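Local coordinates for 16S rRNA methylase (Escherichia coli, PDB 3P2E), which methylates N1 of adenine 1408 in 16S rRNA of the assembled 30S subunit, using S-adenosylmethionine, and so confers resistance to many aminoglycosides, at residues A[103-108]-A[188-193]; A[37-42]-A[49-54]; A[62-67]-A[80-85]. One frame throughout, in Å; residues are numbered along the deposited sequence.

Interaction 1. Residues A[103-108]-A[188-193]; sequences ILFPWG and EYVKQF. With SAH (S-adenosyl-L-homocysteine), chain C.
Phe105 drives the edge of its ring into one face of Phe193: Phe105 CE2 stands 3.8 Å above the Phe193 plane, over its centre. Ring centroids 5.1 Å apart and planes at 81° define a T-shaped (edge-to-face) pair. Farther round the Phe105 edge, near its plane, lies the carboxylate of the bound S-adenosylhomocysteine, with OXT 3.4 Å from Phe105 CD2; the slightly positive ring hydrogens would suit such a neighbour. Tyr189 CE2 and Val190 CA border the Phe193 ring in its own plane.

Val190 comes to Phe105 from the opposite direction and applies both methyls, CG1 at 3.8 Å from Phe105 CZ and CG2 at 3.9 Å from Phe105 CE1. A type I turn from Val190 to Phe193, closed by Phe193 N to Val190 O, places both residues against this ring. Leu104 adds a lighter touch, CD1 to Phe193 CE1 at 4.1 Å, while its carbonyl O accepts a 2.8 Å hydrogen bond from the ligand amino N.

Residues 103-108 run off the end of strand 98-104 into the cofactor pocket. Strand 133-139 runs beside it, and helix 196-203 packs on Phe105, Val190 and Phe193 through Leu201, Ala202 and Ala198.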
loop_
_atom_site.group_PDB
_atom_site.type_symbol
_atom_site.label_atom_id
_atom_site.label_comp_id
_atom_site.label_asym_id
_atom_site.label_seq_id
_atom_site.Cartn_x
_atom_site.Cartn_y
_atom_site.Cartn_z
ATOM N N ILE A 103 2.314 -0.248 -3.167
ATOM C CA ILE A 103 1.689 0.948 -3.724
ATOM C C ILE A 103 0.984 0.369 -4.948
ATOM O O ILE A 103 1.632 -0.026 -5.924
ATOM C CB ILE A 103 2.718 2.026 -4.149
ATOM C CG1 ILE A 103 3.460 2.553 -2.915
ATOM C CG2 ILE A 103 1.996 3.194 -4.826
ATOM C CD1 ILE A 103 4.487 3.646 -3.221
ATOM N N LEU A 104 -0.343 0.294 -4.882
ATOM C CA LEU A 104 -1.122 -0.301 -5.964
ATOM C C LEU A 104 -1.989 0.675 -6.736
ATOM O O LEU A 104 -2.759 1.431 -6.145
ATOM C CB LEU A 104 -2.023 -1.402 -5.394
ATOM C CG LEU A 104 -1.357 -2.387 -4.435
ATOM C CD1 LEU A 104 -2.422 -3.257 -3.791
ATOM C CD2 LEU A 104 -0.335 -3.228 -5.180
ATOM N N PHE A 105 -1.852 0.644 -8.060
ATOM C CA PHE A 105 -2.637 1.495 -8.955
ATOM C C PHE A 105 -2.723 2.930 -8.448
ATOM O O PHE A 105 -3.817 3.501 -8.352
ATOM C CB PHE A 105 -4.039 0.903 -9.101
ATOM C CG PHE A 105 -4.038 -0.587 -9.296
ATOM C CD1 PHE A 105 -3.575 -1.147 -10.484
ATOM C CD2 PHE A 105 -4.452 -1.430 -8.273
ATOM C CE1 PHE A 105 -3.519 -2.538 -10.647
ATOM C CE2 PHE A 105 -4.403 -2.819 -8.421
ATOM C CZ PHE A 105 -3.933 -3.372 -9.616
ATOM N N PRO A 106 -1.570 3.538 -8.120
ATOM C CA PRO A 106 -1.586 4.913 -7.625
ATOM C C PRO A 106 -2.081 5.905 -8.673
ATOM O O PRO A 106 -2.074 5.621 -9.875
ATOM C CB PRO A 106 -0.127 5.155 -7.240
ATOM C CG PRO A 106 0.617 4.349 -8.266
ATOM C CD PRO A 106 -0.185 3.057 -8.295
ATOM N N TRP A 107 -2.508 7.068 -8.200
ATOM C CA TRP A 107 -2.998 8.125 -9.072
ATOM C C TRP A 107 -2.585 9.441 -8.432
ATOM O O TRP A 107 -2.187 9.474 -7.269
ATOM C CB TRP A 107 -4.521 8.040 -9.186
ATOM C CG TRP A 107 -5.068 8.448 -10.518
ATOM C CD1 TRP A 107 -4.813 7.861 -11.727
ATOM C CD2 TRP A 107 -6.007 9.498 -10.774
ATOM N NE1 TRP A 107 -5.540 8.478 -12.716
ATOM C CE2 TRP A 107 -6.281 9.486 -12.160
ATOM C CE3 TRP A 107 -6.646 10.449 -9.966
ATOM C CZ2 TRP A 107 -7.169 10.388 -12.757
ATOM C CZ3 TRP A 107 -7.530 11.346 -10.561
ATOM C CH2 TRP A 107 -7.781 11.307 -11.944
ATOM N N GLY A 108 -2.656 10.530 -9.185
ATOM C CA GLY A 108 -2.278 11.807 -8.610
ATOM C C GLY A 108 -0.800 11.925 -8.291
ATOM O O GLY A 108 0.051 11.362 -8.990
ATOM N N GLU A 188 -6.854 -9.304 -16.722
ATOM C CA GLU A 188 -7.293 -10.484 -15.981
ATOM C C GLU A 188 -6.671 -10.522 -14.592
ATOM O O GLU A 188 -7.346 -10.815 -13.602
ATOM C CB GLU A 188 -6.927 -11.768 -16.730
ATOM C CG GLU A 188 -7.657 -12.988 -16.199
ATOM C CD GLU A 188 -7.097 -14.291 -16.730
ATOM O OE1 GLU A 188 -6.806 -14.373 -17.943
ATOM O OE2 GLU A 188 -6.959 -15.239 -15.928
ATOM N N TYR A 189 -5.378 -10.226 -14.519
ATOM C CA TYR A 189 -4.672 -10.225 -13.247
ATOM C C TYR A 189 -5.259 -9.220 -12.250
ATOM O O TYR A 189 -5.319 -9.478 -11.045
ATOM C CB TYR A 189 -3.197 -9.888 -13.457
ATOM C CG TYR A 189 -2.455 -9.807 -12.156
ATOM C CD1 TYR A 189 -2.085 -10.967 -11.478
ATOM C CD2 TYR A 189 -2.207 -8.575 -11.548
ATOM C CE1 TYR A 189 -1.497 -10.908 -10.226
ATOM C CE2 TYR A 189 -1.616 -8.505 -10.287
ATOM C CZ TYR A 189 -1.269 -9.675 -9.634
ATOM O OH TYR A 189 -0.721 -9.629 -8.379
ATOM N N VAL A 190 -5.679 -8.069 -12.760
ATOM C CA VAL A 190 -6.232 -7.018 -11.917
ATOM C C VAL A 190 -7.644 -7.329 -11.430
ATOM O O VAL A 190 -8.103 -6.763 -10.438
ATOM C CB VAL A 190 -6.208 -5.667 -12.671
ATOM C CG1 VAL A 190 -6.755 -4.549 -11.792
ATOM C CG2 VAL A 190 -4.769 -5.360 -13.104
ATOM N N LYS A 191 -8.321 -8.250 -12.110
ATOM C CA LYS A 191 -9.680 -8.619 -11.731
ATOM C C LYS A 191 -9.773 -9.245 -10.346
ATOM O O LYS A 191 -10.869 -9.388 -9.800
ATOM C CB LYS A 191 -10.281 -9.571 -12.770
ATOM C CG LYS A 191 -10.524 -8.917 -14.122
ATOM C CD LYS A 191 -11.262 -9.853 -15.072
ATOM C CE LYS A 191 -11.518 -9.177 -16.411
ATOM N NZ LYS A 191 -12.266 -10.053 -17.347
ATOM N N GLN A 192 -8.626 -9.597 -9.770
ATOM C CA GLN A 192 -8.598 -10.213 -8.449
ATOM C C GLN A 192 -8.696 -9.199 -7.312
ATOM O O GLN A 192 -8.967 -9.570 -6.168
ATOM C CB GLN A 192 -7.323 -11.037 -8.277
ATOM C CG GLN A 192 -6.074 -10.221 -8.028
ATOM C CD GLN A 192 -4.823 -11.069 -8.077
ATOM O OE1 GLN A 192 -4.465 -11.599 -9.131
ATOM N NE2 GLN A 192 -4.154 -11.212 -6.936
ATOM N N PHE A 193 -8.475 -7.924 -7.624
ATOM C CA PHE A 193 -8.542 -6.876 -6.606
ATOM C C PHE A 193 -9.984 -6.424 -6.408
ATOM O O PHE A 193 -10.767 -6.397 -7.355
ATOM C CB PHE A 193 -7.650 -5.701 -7.009
ATOM C CG PHE A 193 -6.186 -6.035 -7.009
ATOM C CD1 PHE A 193 -5.448 -5.978 -5.831
ATOM C CD2 PHE A 193 -5.556 -6.462 -8.173
ATOM C CE1 PHE A 193 -4.099 -6.347 -5.811
ATOM C CE2 PHE A 193 -4.212 -6.833 -8.164
ATOM C CZ PHE A 193 -3.484 -6.778 -6.982
HETATM N N SAH C . -4.547 1.548 -3.984
HETATM C CA SAH C . -5.769 2.018 -4.375
HETATM C CB SAH C . -5.604 3.309 -5.182
HETATM C CG SAH C . -6.793 4.211 -5.334
HETATM S SD SAH C . -6.577 5.694 -6.262
HETATM C C SAH C . -6.559 0.856 -5.118
HETATM O O SAH C . -7.683 1.073 -4.944
HETATM O OXT SAH C . -6.080 -0.002 -5.712
HETATM C "C5'" SAH C . -5.089 6.574 -5.771
HETATM C "C4'" SAH C . -5.118 6.756 -4.183
HETATM O "O4'" SAH C . -3.826 7.320 -3.925
HETATM C "C3'" SAH C . -6.163 7.721 -3.660
HETATM O "O3'" SAH C . -7.006 7.077 -2.653
HETATM C "C2'" SAH C . -5.332 8.950 -3.139
HETATM O "O2'" SAH C . -5.866 9.638 -2.029
HETATM C "C1'" SAH C . -3.958 8.306 -2.853
HETATM N N9 SAH C . -2.795 9.276 -2.918
HETATM C C8 SAH C . -2.531 10.208 -3.932
HETATM N N7 SAH C . -1.471 10.954 -3.676
HETATM C C5 SAH C . -1.045 10.443 -2.405
HETATM C C6 SAH C . 0.083 10.896 -1.637
HETATM N N6 SAH C . 0.891 11.898 -2.060
HETATM N N1 SAH C . 0.261 10.221 -0.442
HETATM C C2 SAH C . -0.579 9.186 -0.015
HETATM N N3 SAH C . -1.669 8.756 -0.767
HETATM C C4 SAH C . -1.821 9.445 -1.944
#

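Interaction 2. Residues A[37-42]-A[49-54]; sequences RNIYKL and TFYIGI. With SAH (S-adenosyl-L-homocysteine), chain C.
Ile39 and Gly53 bring helix 37-44 and strand 49-54 closest, their CA atoms 6.7 Å apart, a short approach that fits the lack of a side chain at Gly53. The weight of the contact falls on Tyr51, which meets two residues one helical turn apart, Ile39 and Leu42.

Ile39 and Tyr51 run past one another in opposite senses. With CG1 anti to the backbone N (chi1 -160°), Ile39 carries its long branch to the strand: CD1 comes within 3.4 Å of Tyr51 CD1, and CG1 within 3.6 Å of Tyr51 CB. The first approach is tight, the second ordinary packing; together they cover the root and near side of the tyrosine.

Leu42 crosses Tyr51 at roughly a right angle and sits over one face of the ring. Its CB is 4.0 Å from the ring centroid and 29° off the normal, a CH-pi contact whose nearest ring atom is CE1, at 3.6 Å from Leu42 CB. Thr49 CG2, two residues back on the strand, covers the other face, 3.4 Å above the plane and offset toward the rim. The ring is therefore clasped between a helix methylene and a strand methyl. Its phenol OH is hydrogen-bonded to Asp46 OD2, which also binds Thr49 OG1.

Both elements belong to the first beta-alpha-beta unit of the Rossmann-like fold, strand 26-31, helix 37-44 and strand 49-54. At the start of the helix, Asn38, a known S-adenosylmethionine-binding residue, has ND2 2.9 Å from OXT of the bound S-adenosylhomocysteine, and its OD1 is hydrogen-bonded to Ser195 N.

With no hydrogen bond across, helix and strand are held by shape and dispersion, and two covered faces plus Asp46 at the OH fix the Tyr51 ring.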
loop_
_atom_site.group_PDB
_atom_site.type_symbol
_atom_site.label_atom_id
_atom_site.label_comp_id
_atom_site.label_asym_id
_atom_site.label_seq_id
_atom_site.Cartn_x
_atom_site.Cartn_y
_atom_site.Cartn_z
ATOM N N ARG A 37 -10.775 -1.688 0.381
ATOM C CA ARG A 37 -11.246 -3.011 -0.023
ATOM C C ARG A 37 -10.125 -3.983 -0.356
ATOM O O ARG A 37 -10.241 -5.178 -0.090
ATOM C CB ARG A 37 -12.208 -2.903 -1.212
ATOM C CG ARG A 37 -13.544 -2.269 -0.849
ATOM C CD ARG A 37 -14.498 -2.245 -2.035
ATOM N NE ARG A 37 -15.709 -1.490 -1.725
ATOM C CZ ARG A 37 -16.617 -1.851 -0.826
ATOM N NH1 ARG A 37 -16.467 -2.975 -0.134
ATOM N NH2 ARG A 37 -17.673 -1.076 -0.607
ATOM N N ASN A 38 -9.039 -3.483 -0.935
ATOM C CA ASN A 38 -7.927 -4.364 -1.273
ATOM C C ASN A 38 -7.277 -4.898 -0.006
ATOM O O ASN A 38 -6.977 -6.089 0.094
ATOM C CB ASN A 38 -6.871 -3.632 -2.109
ATOM C CG ASN A 38 -7.360 -3.290 -3.502
ATOM O OD1 ASN A 38 -8.236 -3.965 -4.053
ATOM N ND2 ASN A 38 -6.777 -2.246 -4.091
ATOM N N ILE A 39 -7.073 -4.012 0.964
ATOM C CA ILE A 39 -6.438 -4.393 2.217
ATOM C C ILE A 39 -7.349 -5.321 3.017
ATOM O O ILE A 39 -6.874 -6.226 3.703
ATOM C CB ILE A 39 -6.085 -3.141 3.067
ATOM C CG1 ILE A 39 -5.006 -3.493 4.090
ATOM C CG2 ILE A 39 -7.320 -2.611 3.766
ATOM C CD1 ILE A 39 -3.655 -3.750 3.475
ATOM N N TYR A 40 -8.659 -5.098 2.915
ATOM C CA TYR A 40 -9.631 -5.928 3.623
ATOM C C TYR A 40 -9.510 -7.371 3.137
ATOM O O TYR A 40 -9.561 -8.305 3.932
ATOM C CB TYR A 40 -11.061 -5.428 3.374
ATOM C CG TYR A 40 -12.113 -6.170 4.176
ATOM C CD1 TYR A 40 -12.538 -5.693 5.415
ATOM C CD2 TYR A 40 -12.641 -7.378 3.720
ATOM C CE1 TYR A 40 -13.464 -6.405 6.183
ATOM C CE2 TYR A 40 -13.564 -8.099 4.482
ATOM C CZ TYR A 40 -13.968 -7.607 5.711
ATOM O OH TYR A 40 -14.864 -8.324 6.475
ATOM N N LYS A 41 -9.351 -7.551 1.830
ATOM C CA LYS A 41 -9.228 -8.892 1.265
ATOM C C LYS A 41 -7.925 -9.549 1.696
ATOM O O LYS A 41 -7.899 -10.738 2.005
ATOM C CB LYS A 41 -9.307 -8.850 -0.265
ATOM C CG LYS A 41 -9.214 -10.231 -0.913
ATOM C CD LYS A 41 -9.419 -10.168 -2.421
ATOM C CE LYS A 41 -9.354 -11.557 -3.037
ATOM N NZ LYS A 41 -9.561 -11.530 -4.509
ATOM N N LEU A 42 -6.837 -8.785 1.712
ATOM C CA LEU A 42 -5.555 -9.346 2.134
ATOM C C LEU A 42 -5.640 -9.804 3.583
ATOM O O LEU A 42 -5.183 -10.896 3.937
ATOM C CB LEU A 42 -4.445 -8.302 2.024
ATOM C CG LEU A 42 -4.045 -7.854 0.621
ATOM C CD1 LEU A 42 -2.918 -6.829 0.722
ATOM C CD2 LEU A 42 -3.602 -9.056 -0.193
ATOM N N THR A 49 -0.770 -11.540 9.836
ATOM C CA THR A 49 -0.152 -10.317 9.338
ATOM C C THR A 49 -1.033 -9.142 9.742
ATOM O O THR A 49 -2.266 -9.204 9.629
ATOM C CB THR A 49 -0.004 -10.316 7.797
ATOM O OG1 THR A 49 0.936 -11.324 7.401
ATOM C CG2 THR A 49 0.489 -8.952 7.308
ATOM N N PHE A 50 -0.405 -8.079 10.236
ATOM C CA PHE A 50 -1.151 -6.889 10.617
ATOM C C PHE A 50 -1.076 -5.953 9.422
ATOM O O PHE A 50 0.015 -5.600 8.970
ATOM C CB PHE A 50 -0.543 -6.217 11.844
ATOM C CG PHE A 50 -1.369 -5.081 12.367
ATOM C CD1 PHE A 50 -2.620 -5.320 12.924
ATOM C CD2 PHE A 50 -0.921 -3.768 12.266
ATOM C CE1 PHE A 50 -3.419 -4.268 13.374
ATOM C CE2 PHE A 50 -1.709 -2.708 12.712
ATOM C CZ PHE A 50 -2.962 -2.960 13.268
ATOM N N TYR A 51 -2.242 -5.566 8.909
ATOM C CA TYR A 51 -2.330 -4.698 7.742
ATOM C C TYR A 51 -2.590 -3.232 8.061
ATOM O O TYR A 51 -3.529 -2.888 8.779
ATOM C CB TYR A 51 -3.411 -5.233 6.798
ATOM C CG TYR A 51 -2.998 -6.528 6.133
ATOM C CD1 TYR A 51 -2.249 -6.519 4.956
ATOM C CD2 TYR A 51 -3.286 -7.760 6.721
ATOM C CE1 TYR A 51 -1.792 -7.704 4.383
ATOM C CE2 TYR A 51 -2.832 -8.950 6.157
ATOM C CZ TYR A 51 -2.087 -8.913 4.992
ATOM O OH TYR A 51 -1.625 -10.081 4.435
ATOM N N ILE A 52 -1.739 -2.377 7.509
ATOM C CA ILE A 52 -1.836 -0.942 7.714
ATOM C C ILE A 52 -2.070 -0.254 6.383
ATOM O O ILE A 52 -1.198 -0.262 5.515
ATOM C CB ILE A 52 -0.541 -0.387 8.333
ATOM C CG1 ILE A 52 -0.260 -1.106 9.656
ATOM C CG2 ILE A 52 -0.667 1.122 8.560
ATOM C CD1 ILE A 52 1.061 -0.712 10.298
ATOM N N GLY A 53 -3.256 0.327 6.227
ATOM C CA GLY A 53 -3.592 1.024 4.998
ATOM C C GLY A 53 -3.531 2.516 5.242
ATOM O O GLY A 53 -4.204 3.030 6.134
ATOM N N ILE A 54 -2.735 3.208 4.434
ATOM C CA ILE A 54 -2.537 4.649 4.562
ATOM C C ILE A 54 -3.132 5.436 3.392
ATOM O O ILE A 54 -2.929 5.083 2.232
ATOM C CB ILE A 54 -1.030 4.984 4.604
ATOM C CG1 ILE A 54 -0.336 4.180 5.705
ATOM C CG2 ILE A 54 -0.831 6.477 4.830
ATOM C CD1 ILE A 54 1.180 4.332 5.695
HETATM N N SAH C . -4.547 1.548 -3.984
HETATM C CA SAH C . -5.769 2.018 -4.375
HETATM C CB SAH C . -5.604 3.309 -5.182
HETATM C CG SAH C . -6.793 4.211 -5.334
HETATM S SD SAH C . -6.577 5.694 -6.262
HETATM C C SAH C . -6.559 0.856 -5.118
HETATM O O SAH C . -7.683 1.073 -4.944
HETATM O OXT SAH C . -6.080 -0.002 -5.712
HETATM C "C5'" SAH C . -5.089 6.574 -5.771
HETATM C "C4'" SAH C . -5.118 6.756 -4.183
HETATM O "O4'" SAH C . -3.826 7.320 -3.925
HETATM C "C3'" SAH C . -6.163 7.721 -3.660
HETATM O "O3'" SAH C . -7.006 7.077 -2.653
HETATM C "C2'" SAH C . -5.332 8.950 -3.139
HETATM O "O2'" SAH C . -5.866 9.638 -2.029
HETATM C "C1'" SAH C . -3.958 8.306 -2.853
HETATM N N9 SAH C . -2.795 9.276 -2.918
HETATM C C8 SAH C . -2.531 10.208 -3.932
HETATM N N7 SAH C . -1.471 10.954 -3.676
HETATM C C5 SAH C . -1.045 10.443 -2.405
HETATM C C6 SAH C . 0.083 10.896 -1.637
HETATM N N6 SAH C . 0.891 11.898 -2.060
HETATM N N1 SAH C . 0.261 10.221 -0.442
HETATM C C2 SAH C . -0.579 9.186 -0.015
HETATM N N3 SAH C . -1.669 8.756 -0.767
HETATM C C4 SAH C . -1.821 9.445 -1.944
#

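Interaction 3. Residues A[62-67]-A[80-85]; sequences FDISKK and VVFVIA
Ile64 and Ser65, the two helix residues that meet Phe82, lie within a turn closed by the backbone bond from Lys66 N to Phe62 O, 2.9 Å long and the shortest inside either segment. The hydroxyl of Ser65 is engaged too: OG is hydrogen-bonded to the carbonyl O of Gly6, in the turn between strands 3-5 and 8-10. No hydrogen bond joins residues 62-67 to residues 80-85.

What passes between them is the edge of one ring. Phe82 points from its strand toward the helix, and its rim, near the ring plane, receives both partners. Ile64 CG2 lies 3.6 Å from Phe82 CZ and 3.7 Å from Phe82 CE2. That methyl stands anti to the backbone N; the CG1 branch, with chi1 at -66°, takes the position beside the N, and its tip leads away from the strand. Ile64 therefore touches the ring with its short branch alone, while the residue as a whole also packs on Arg37 of helix 37-44.

The two segments are the second and third elements of a beta-alpha-beta crossover, in which strand 49-54 leads through helix 62-68 to strand 80-83, parallel to it. Strand 80-83 is the outermost strand at its end of the seven-stranded sheet, in the 3-2-1-4-5-7-6 order of class I methyltransferases.

Ser65 meets the ring with CA and CB about equally, CA 4.0 Å from Phe82 CE2 and CB 4.1 Å from Phe82 CD2. On one face of the ring, Val80 CG1 of the same strand stands 3.9 Å above the plane, offset toward the rim. Leu61, just ahead of the helix, touches the phenylalanine as well, and the backbone of Phe82 is hydrogen-bonded to that of Leu4.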
loop_
_atom_site.group_PDB
_atom_site.type_symbol
_atom_site.label_atom_id
_atom_site.label_comp_id
_atom_site.label_asym_id
_atom_site.label_seq_id
_atom_site.Cartn_x
_atom_site.Cartn_y
_atom_site.Cartn_z
ATOM N N PHE A 62 -14.524 5.374 5.014
ATOM C CA PHE A 62 -15.599 5.218 5.989
ATOM C C PHE A 62 -16.357 3.894 5.970
ATOM O O PHE A 62 -16.588 3.299 7.021
ATOM C CB PHE A 62 -16.597 6.377 5.861
ATOM C CG PHE A 62 -16.070 7.694 6.366
ATOM C CD1 PHE A 62 -14.837 7.772 7.011
ATOM C CD2 PHE A 62 -16.820 8.858 6.218
ATOM C CE1 PHE A 62 -14.361 8.986 7.499
ATOM C CE2 PHE A 62 -16.351 10.076 6.704
ATOM C CZ PHE A 62 -15.118 10.139 7.346
ATOM N N ASP A 63 -16.754 3.431 4.792
ATOM C CA ASP A 63 -17.505 2.181 4.720
ATOM C C ASP A 63 -16.731 0.980 5.242
ATOM O O ASP A 63 -17.223 0.243 6.097
ATOM C CB ASP A 63 -17.977 1.926 3.289
ATOM C CG ASP A 63 -19.243 2.690 2.957
ATOM O OD1 ASP A 63 -19.285 3.912 3.212
ATOM O OD2 ASP A 63 -20.197 2.069 2.440
ATOM N N ILE A 64 -15.522 0.771 4.736
ATOM C CA ILE A 64 -14.738 -0.365 5.195
ATOM C C ILE A 64 -14.251 -0.171 6.631
ATOM O O ILE A 64 -14.110 -1.134 7.378
ATOM C CB ILE A 64 -13.537 -0.631 4.260
ATOM C CG1 ILE A 64 -14.043 -1.086 2.886
ATOM C CG2 ILE A 64 -12.624 -1.694 4.868
ATOM C CD1 ILE A 64 -14.914 -2.339 2.925
ATOM N N SER A 65 -14.008 1.075 7.024
ATOM C CA SER A 65 -13.562 1.350 8.381
ATOM C C SER A 65 -14.670 0.965 9.362
ATOM O O SER A 65 -14.402 0.444 10.443
ATOM C CB SER A 65 -13.224 2.832 8.547
ATOM O OG SER A 65 -12.837 3.103 9.879
ATOM N N LYS A 66 -15.916 1.222 8.972
ATOM C CA LYS A 66 -17.063 0.885 9.813
ATOM C C LYS A 66 -17.244 -0.628 9.861
ATOM O O LYS A 66 -17.689 -1.180 10.866
ATOM C CB LYS A 66 -18.336 1.540 9.266
ATOM C CG LYS A 66 -18.431 3.036 9.549
ATOM C CD LYS A 66 -19.495 3.706 8.682
ATOM C CE LYS A 66 -20.865 3.082 8.874
ATOM N NZ LYS A 66 -21.864 3.682 7.941
ATOM N N LYS A 67 -16.888 -1.295 8.771
ATOM C CA LYS A 67 -17.025 -2.741 8.692
ATOM C C LYS A 67 -16.033 -3.492 9.577
ATOM O O LYS A 67 -16.409 -4.445 10.257
ATOM C CB LYS A 67 -16.870 -3.204 7.239
ATOM C CG LYS A 67 -17.087 -4.695 7.037
ATOM C CD LYS A 67 -17.088 -5.061 5.559
ATOM C CE LYS A 67 -17.429 -6.533 5.358
ATOM N NZ LYS A 67 -17.597 -6.881 3.922
ATOM N N VAL A 80 -6.381 -5.034 10.953
ATOM C CA VAL A 80 -6.362 -3.917 10.011
ATOM C C VAL A 80 -6.502 -2.580 10.728
ATOM O O VAL A 80 -7.270 -2.453 11.677
ATOM C CB VAL A 80 -7.528 -4.009 8.985
ATOM C CG1 VAL A 80 -7.473 -2.829 8.014
ATOM C CG2 VAL A 80 -7.458 -5.315 8.234
ATOM N N VAL A 81 -5.733 -1.594 10.283
ATOM C CA VAL A 81 -5.826 -0.249 10.829
ATOM C C VAL A 81 -5.655 0.693 9.646
ATOM O O VAL A 81 -4.855 0.427 8.743
ATOM C CB VAL A 81 -4.742 0.050 11.896
ATOM C CG1 VAL A 81 -3.355 0.022 11.277
ATOM C CG2 VAL A 81 -5.013 1.414 12.530
ATOM N N PHE A 82 -6.447 1.761 9.630
ATOM C CA PHE A 82 -6.384 2.752 8.566
ATOM C C PHE A 82 -5.775 4.025 9.124
ATOM O O PHE A 82 -6.295 4.625 10.068
ATOM C CB PHE A 82 -7.782 3.021 8.002
ATOM C CG PHE A 82 -8.346 1.865 7.230
ATOM C CD1 PHE A 82 -7.637 1.324 6.159
ATOM C CD2 PHE A 82 -9.579 1.311 7.567
ATOM C CE1 PHE A 82 -8.150 0.241 5.429
ATOM C CE2 PHE A 82 -10.099 0.227 6.843
ATOM C CZ PHE A 82 -9.377 -0.305 5.770
ATOM N N VAL A 83 -4.654 4.413 8.530
ATOM C CA VAL A 83 -3.901 5.588 8.934
ATOM C C VAL A 83 -4.151 6.726 7.951
ATOM O O VAL A 83 -4.044 6.543 6.739
ATOM C CB VAL A 83 -2.394 5.258 8.956
ATOM C CG1 VAL A 83 -1.576 6.514 9.185
ATOM C CG2 VAL A 83 -2.117 4.218 10.034
ATOM N N ILE A 84 -4.479 7.900 8.479
ATOM C CA ILE A 84 -4.735 9.056 7.635
ATOM C C ILE A 84 -3.471 9.888 7.567
ATOM O O ILE A 84 -3.137 10.620 8.501
ATOM C CB ILE A 84 -5.891 9.910 8.191
ATOM C CG1 ILE A 84 -7.135 9.033 8.388
ATOM C CG2 ILE A 84 -6.200 11.049 7.232
ATOM C CD1 ILE A 84 -7.556 8.242 7.152
ATOM N N ALA A 85 -2.759 9.746 6.455
ATOM C CA ALA A 85 -1.513 10.459 6.230
ATOM C C ALA A 85 -1.186 10.414 4.746
ATOM O O ALA A 85 -1.811 9.669 3.990
ATOM C CB ALA A 85 -0.386 9.808 7.029
#

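In the fold
All three contacts reach the same seven-stranded sheet and are mainly buried, with Leu42 of interaction 2 the one touching residue that is exposed. Interactions 2 and 3, centres 9 Å apart, hold neighbouring strands: Gly53 O and Val83 N are 2.8 Å apart, a probable hydrogen bond, and Ile39 CG2 reaches Phe82 CE1 at 3.4 Å. Interaction 1 joins interaction 2 where Gln192 O meets Lys41 NZ at 2.6 Å, and both touch the ligand. Interactions 1 and 3 are about 11 Å apart at their nearest atoms. The chemistry differs accordingly: an aromatic pair beside the ligand carboxylate in 1, a tyrosine ring held between aliphatic groups in 2, a ring edge against the helix in 3.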